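Local coordinates for CurM Sulfotransferase (Moorea producta, PDB 4GBM), which probably transfers a sulfonate group from PAPS to an intermediate of the curacin pathway, and binds the nucleotide adenosine-3'-5'-diphosphate, at residues L88-F92 with S103-I107; T91-K96 with M123-I128. The protein carries 2 engineered substitutions. The contacts are given in a common frame with arbitrary orientation. Residues are numbered along the deposited sequence.

How the contacts relate
A short helix can serve two neighbours through a single aromatic ring. Helix 87-96 meets helix 100-113 in contact 1 and helix 117-128 in contact 2; the two contacts share Thr91 and Phe92, and their centres are 9 Å apart. Leu106 of contact 1 and Leu124 of contact 2 cover opposite faces of the Phe92 ring. Further packing joins them, as between Ser103 CB and Met93 CG (3.6 Å) and between Leu88 CD1 and Leu124 CD1 (4.2 Å). Their centres lie about 20 Å (contact 1) and 19 Å (contact 2) from that of the chain, in a peripheral helical region of the domain that binds adenosine-3'-5'-diphosphate. A bound zinc ion is about 4 Å from the Gln89 side chain.

Contact 1: L88-F92 with S103-I107; sequences LQKTF and SQALI. With SO4 (sulfate ion), chain Q.
Residues 88-92 and 103-107 lie on consecutive helices, 87-96 and 100-113, that cross steeply within the helical region between strands 58-59 and 132-136 of the sulfotransferase fold. Both segments are alpha-helical, with bonds such as Phe92 N to Leu88 O (3.2 Å) and Ile107 N to Ser103 O (3.0 Å). The segment axes come within 9.1 Å, with 112° between their N-to-C directions, and the closest CA pair is Gln89 with Ser103 at 5.7 Å.

The polar link is one hydrogen bond: Ser103, with chi1 t, points toward the partner helix and donates from OG to Gln89 O over 2.7 Å. The same OG sits 3.2 Å from Phe92 CB.

Apolar packing accompanies this bond. Phe92 (chi1 m) receives Leu106 CD2 over one ring face in a CH-pi contact, 3.9 Å from the ring centroid and 21° off the normal. Ile107 (chi1 m, chi2 t) brings CG1 to 3.8 Å from Phe92 CD2, while its CD1 lies 4.0 Å from Leu88 CG and 3.6 Å from Gln89 CA.

A sulfate, probably from the crystallisation liquor, accepts a hydrogen bond from Gln89 N to its O3 (2.8 Å) in the helix's first turn, and Arg75 also binds it. The chemistry implies close approach at Ser103, where a small hydroxyl is bonded to a main-chain carbonyl, and apolar packing on the side of Leu106 and Ile107.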
# COMPACT_ATOMS: atom_id res chain seq x y z
N LEU A 88 5.90 2.15 -11.71
CA LEU A 88 6.83 3.21 -12.12
C LEU A 88 6.70 3.54 -13.60
O LEU A 88 6.65 4.72 -13.97
CB LEU A 88 8.27 2.85 -11.75
CG LEU A 88 9.32 3.95 -11.93
CD1 LEU A 88 9.06 5.14 -10.99
CD2 LEU A 88 10.71 3.38 -11.68
N GLN A 89 6.62 2.52 -14.45
CA GLN A 89 6.40 2.71 -15.89
C GLN A 89 5.10 3.46 -16.17
O GLN A 89 5.08 4.40 -16.95
CB GLN A 89 6.42 1.36 -16.61
CG GLN A 89 6.50 1.45 -18.12
CD GLN A 89 6.47 0.08 -18.78
OE1 GLN A 89 5.46 -0.33 -19.34
NE2 GLN A 89 7.59 -0.63 -18.72
N LYS A 90 4.01 3.04 -15.51
CA LYS A 90 2.72 3.71 -15.66
C LYS A 90 2.74 5.14 -15.15
O LYS A 90 2.07 6.01 -15.72
CB LYS A 90 1.61 2.92 -14.95
CG LYS A 90 1.18 1.67 -15.69
CD LYS A 90 0.11 0.91 -14.93
CE LYS A 90 -0.34 -0.33 -15.69
NZ LYS A 90 -0.95 -0.00 -17.01
N THR A 91 3.50 5.39 -14.09
CA THR A 91 3.63 6.73 -13.54
C THR A 91 4.20 7.69 -14.58
O THR A 91 3.61 8.73 -14.85
CB THR A 91 4.45 6.75 -12.23
OG1 THR A 91 3.69 6.11 -11.20
CG2 THR A 91 4.77 8.17 -11.80
N PHE A 92 5.34 7.33 -15.18
CA PHE A 92 5.94 8.19 -16.20
C PHE A 92 5.05 8.32 -17.45
O PHE A 92 5.03 9.38 -18.08
CB PHE A 92 7.35 7.71 -16.57
CG PHE A 92 8.40 8.06 -15.54
CD1 PHE A 92 8.66 9.39 -15.21
CD2 PHE A 92 9.13 7.06 -14.92
CE1 PHE A 92 9.63 9.71 -14.26
CE2 PHE A 92 10.11 7.37 -13.96
CZ PHE A 92 10.35 8.70 -13.64
N SER A 103 8.38 5.31 -21.91
CA SER A 103 8.50 5.30 -20.46
C SER A 103 9.58 4.32 -20.00
O SER A 103 10.42 4.66 -19.16
CB SER A 103 7.15 4.96 -19.82
OG SER A 103 7.23 5.03 -18.40
N GLN A 104 9.59 3.13 -20.59
CA GLN A 104 10.64 2.14 -20.31
C GLN A 104 12.05 2.65 -20.67
O GLN A 104 13.00 2.43 -19.91
CB GLN A 104 10.36 0.82 -21.04
CG GLN A 104 11.40 -0.26 -20.74
CD GLN A 104 11.30 -1.48 -21.65
OE1 GLN A 104 11.15 -1.35 -22.87
NE2 GLN A 104 11.39 -2.66 -21.05
N ALA A 105 12.16 3.34 -21.80
CA ALA A 105 13.44 3.91 -22.25
C ALA A 105 13.96 4.95 -21.25
O ALA A 105 15.16 5.01 -20.98
CB ALA A 105 13.29 4.53 -23.65
N LEU A 106 13.05 5.75 -20.71
CA LEU A 106 13.40 6.73 -19.68
C LEU A 106 13.92 6.04 -18.41
O LEU A 106 14.96 6.42 -17.88
CB LEU A 106 12.21 7.64 -19.36
CG LEU A 106 12.34 8.62 -18.20
CD1 LEU A 106 13.51 9.58 -18.39
CD2 LEU A 106 11.03 9.40 -18.01
N ILE A 107 13.18 5.04 -17.94
CA ILE A 107 13.58 4.30 -16.74
C ILE A 107 14.96 3.63 -16.94
O ILE A 107 15.80 3.67 -16.04
CB ILE A 107 12.50 3.28 -16.31
CG1 ILE A 107 11.27 4.05 -15.80
CG2 ILE A 107 13.03 2.34 -15.22
CD1 ILE A 107 9.98 3.25 -15.79
S SO4 Q . 9.06 -0.54 -13.95
O1 SO4 Q . 9.88 0.33 -13.12
O2 SO4 Q . 9.06 -1.86 -13.33
O3 SO4 Q . 7.69 -0.05 -14.01
O4 SO4 Q . 9.68 -0.60 -15.27

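Contact 2: T91-K96 with M123-I128; sequences TFMEVK and MLQENI
Segments 91-96 and 123-128 run in roughly the same direction as helices, their axes inclined at 34° and 10.1 Å apart at closest approach. They belong to the helical part of a P-loop NTPase-like sulfotransferase fold, inserted in the crossover between the adjacent parallel strands 58-59 and 132-136. The helices converge along their length: the CA atoms of Phe92 and Leu124 are 8.1 Å apart, those of Val95 and Asn127 only 6.1 Å. Main-chain bonds such as Val95 N to Thr91 O (3.0 Å) and Ile128 N to Leu124 O (3.0 Å) hold both segments helical.

At the wider end a large ring fills the gap. Phe92, chi1 m, accepts Leu124 CD2 over one face as a CH-pi contact, 4.1 Å from the ring centroid and 29° off the normal; Leu124 takes the m,t rotamer. Met123 is extended (chi1 and chi2 t) and sets SD 4.0 Å from Phe92 CZ, an oblique Met-aromatic contact. Thr91 CG2 also reaches Leu124 CD2 at 3.6 Å, its hydroxyl being bonded to Gly87 O.

At the narrower end Val95 CG1 meets Ile128 CG2 at 3.5 Å, and Phe59 of strand 58-59 touches both side chains, tying the helix pair to the edge of the sheet. The polar margin relies on water. Asn127 ND2 donates to Met123 O (2.9 Å), which orients the amide; Asn127 OD1 then accepts from water 1 (2.8 Å), which also donates to Val95 O (2.6 Å), and from water 2 (2.6 Å), which accepts from Lys96 NZ at 2.8 Å.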
# COMPACT_ATOMS: atom_id res chain seq x y z
N THR A 91 3.50 5.39 -14.09
CA THR A 91 3.63 6.73 -13.54
C THR A 91 4.20 7.69 -14.58
O THR A 91 3.61 8.73 -14.85
CB THR A 91 4.45 6.75 -12.23
OG1 THR A 91 3.69 6.11 -11.20
CG2 THR A 91 4.77 8.17 -11.80
N PHE A 92 5.34 7.33 -15.18
CA PHE A 92 5.94 8.19 -16.20
C PHE A 92 5.05 8.32 -17.45
O PHE A 92 5.03 9.38 -18.08
CB PHE A 92 7.35 7.71 -16.57
CG PHE A 92 8.40 8.06 -15.54
CD1 PHE A 92 8.66 9.39 -15.21
CD2 PHE A 92 9.13 7.06 -14.92
CE1 PHE A 92 9.63 9.71 -14.26
CE2 PHE A 92 10.11 7.37 -13.96
CZ PHE A 92 10.35 8.70 -13.64
N MET A 93 4.30 7.27 -17.78
CA MET A 93 3.33 7.33 -18.87
C MET A 93 2.26 8.38 -18.63
O MET A 93 1.94 9.15 -19.53
CB MET A 93 2.65 5.98 -19.09
CG MET A 93 3.56 4.87 -19.54
SD MET A 93 2.59 3.44 -20.01
CE MET A 93 3.45 2.09 -19.22
N GLU A 94 1.71 8.41 -17.41
CA GLU A 94 0.66 9.37 -17.04
C GLU A 94 1.18 10.80 -17.01
O GLU A 94 0.63 11.69 -17.68
CB GLU A 94 0.07 9.03 -15.66
CG GLU A 94 -0.76 7.76 -15.59
CD GLU A 94 -2.15 7.90 -16.21
OE1 GLU A 94 -2.76 6.85 -16.53
OE2 GLU A 94 -2.65 9.04 -16.38
N VAL A 95 2.24 11.02 -16.23
CA VAL A 95 2.73 12.37 -15.94
C VAL A 95 3.46 13.03 -17.12
O VAL A 95 3.54 14.26 -17.19
CB VAL A 95 3.60 12.43 -14.65
CG1 VAL A 95 2.81 11.87 -13.46
CG2 VAL A 95 4.91 11.67 -14.82
N LYS A 96 3.96 12.21 -18.04
CA LYS A 96 4.68 12.72 -19.22
C LYS A 96 3.98 12.43 -20.54
O LYS A 96 4.52 12.72 -21.62
CB LYS A 96 6.11 12.16 -19.24
CG LYS A 96 7.04 12.74 -18.18
CD LYS A 96 8.44 12.14 -18.27
CE LYS A 96 9.12 12.42 -19.61
NZ LYS A 96 9.11 13.86 -20.01
N MET A 123 12.45 13.58 -8.86
CA MET A 123 11.97 13.66 -10.24
C MET A 123 10.47 13.41 -10.34
O MET A 123 9.76 14.12 -11.07
CB MET A 123 12.73 12.66 -11.11
CG MET A 123 12.37 12.64 -12.58
SD MET A 123 13.30 11.36 -13.45
CE MET A 123 14.96 11.70 -12.87
N LEU A 124 9.97 12.41 -9.62
CA LEU A 124 8.53 12.16 -9.60
C LEU A 124 7.79 13.35 -9.00
O LEU A 124 6.78 13.80 -9.56
CB LEU A 124 8.19 10.89 -8.83
CG LEU A 124 8.63 9.55 -9.44
CD1 LEU A 124 8.23 8.39 -8.54
CD2 LEU A 124 8.04 9.37 -10.83
N GLN A 125 8.29 13.87 -7.88
CA GLN A 125 7.66 15.02 -7.22
C GLN A 125 7.51 16.20 -8.17
O GLN A 125 6.44 16.81 -8.25
CB GLN A 125 8.43 15.43 -5.96
CG GLN A 125 8.21 14.48 -4.78
CD GLN A 125 9.01 14.87 -3.55
OE1 GLN A 125 10.16 15.31 -3.65
NE2 GLN A 125 8.41 14.70 -2.38
N GLU A 126 8.56 16.51 -8.93
CA GLU A 126 8.48 17.64 -9.87
C GLU A 126 7.52 17.36 -11.03
O GLU A 126 6.83 18.26 -11.50
CB GLU A 126 9.87 18.06 -10.36
CG GLU A 126 10.51 17.11 -11.35
CD GLU A 126 11.79 17.65 -11.96
OE1 GLU A 126 12.70 16.83 -12.18
OE2 GLU A 126 11.88 18.87 -12.23
N ASN A 127 7.46 16.11 -11.48
CA ASN A 127 6.59 15.79 -12.61
C ASN A 127 5.10 15.70 -12.25
O ASN A 127 4.24 15.81 -13.12
CB ASN A 127 7.07 14.52 -13.32
CG ASN A 127 8.16 14.81 -14.33
OD1 ASN A 127 7.88 15.06 -15.50
ND2 ASN A 127 9.40 14.83 -13.87
N ILE A 128 4.80 15.53 -10.96
CA ILE A 128 3.40 15.51 -10.51
C ILE A 128 2.95 16.82 -9.84
O ILE A 128 1.76 17.05 -9.66
CB ILE A 128 3.10 14.32 -9.57
CG1 ILE A 128 3.78 14.52 -8.20
CG2 ILE A 128 3.50 12.99 -10.22
CD1 ILE A 128 3.34 13.53 -7.13
O HOH W 1 5.61 15.85 -16.86
O HOH W 2 9.32 15.28 -17.66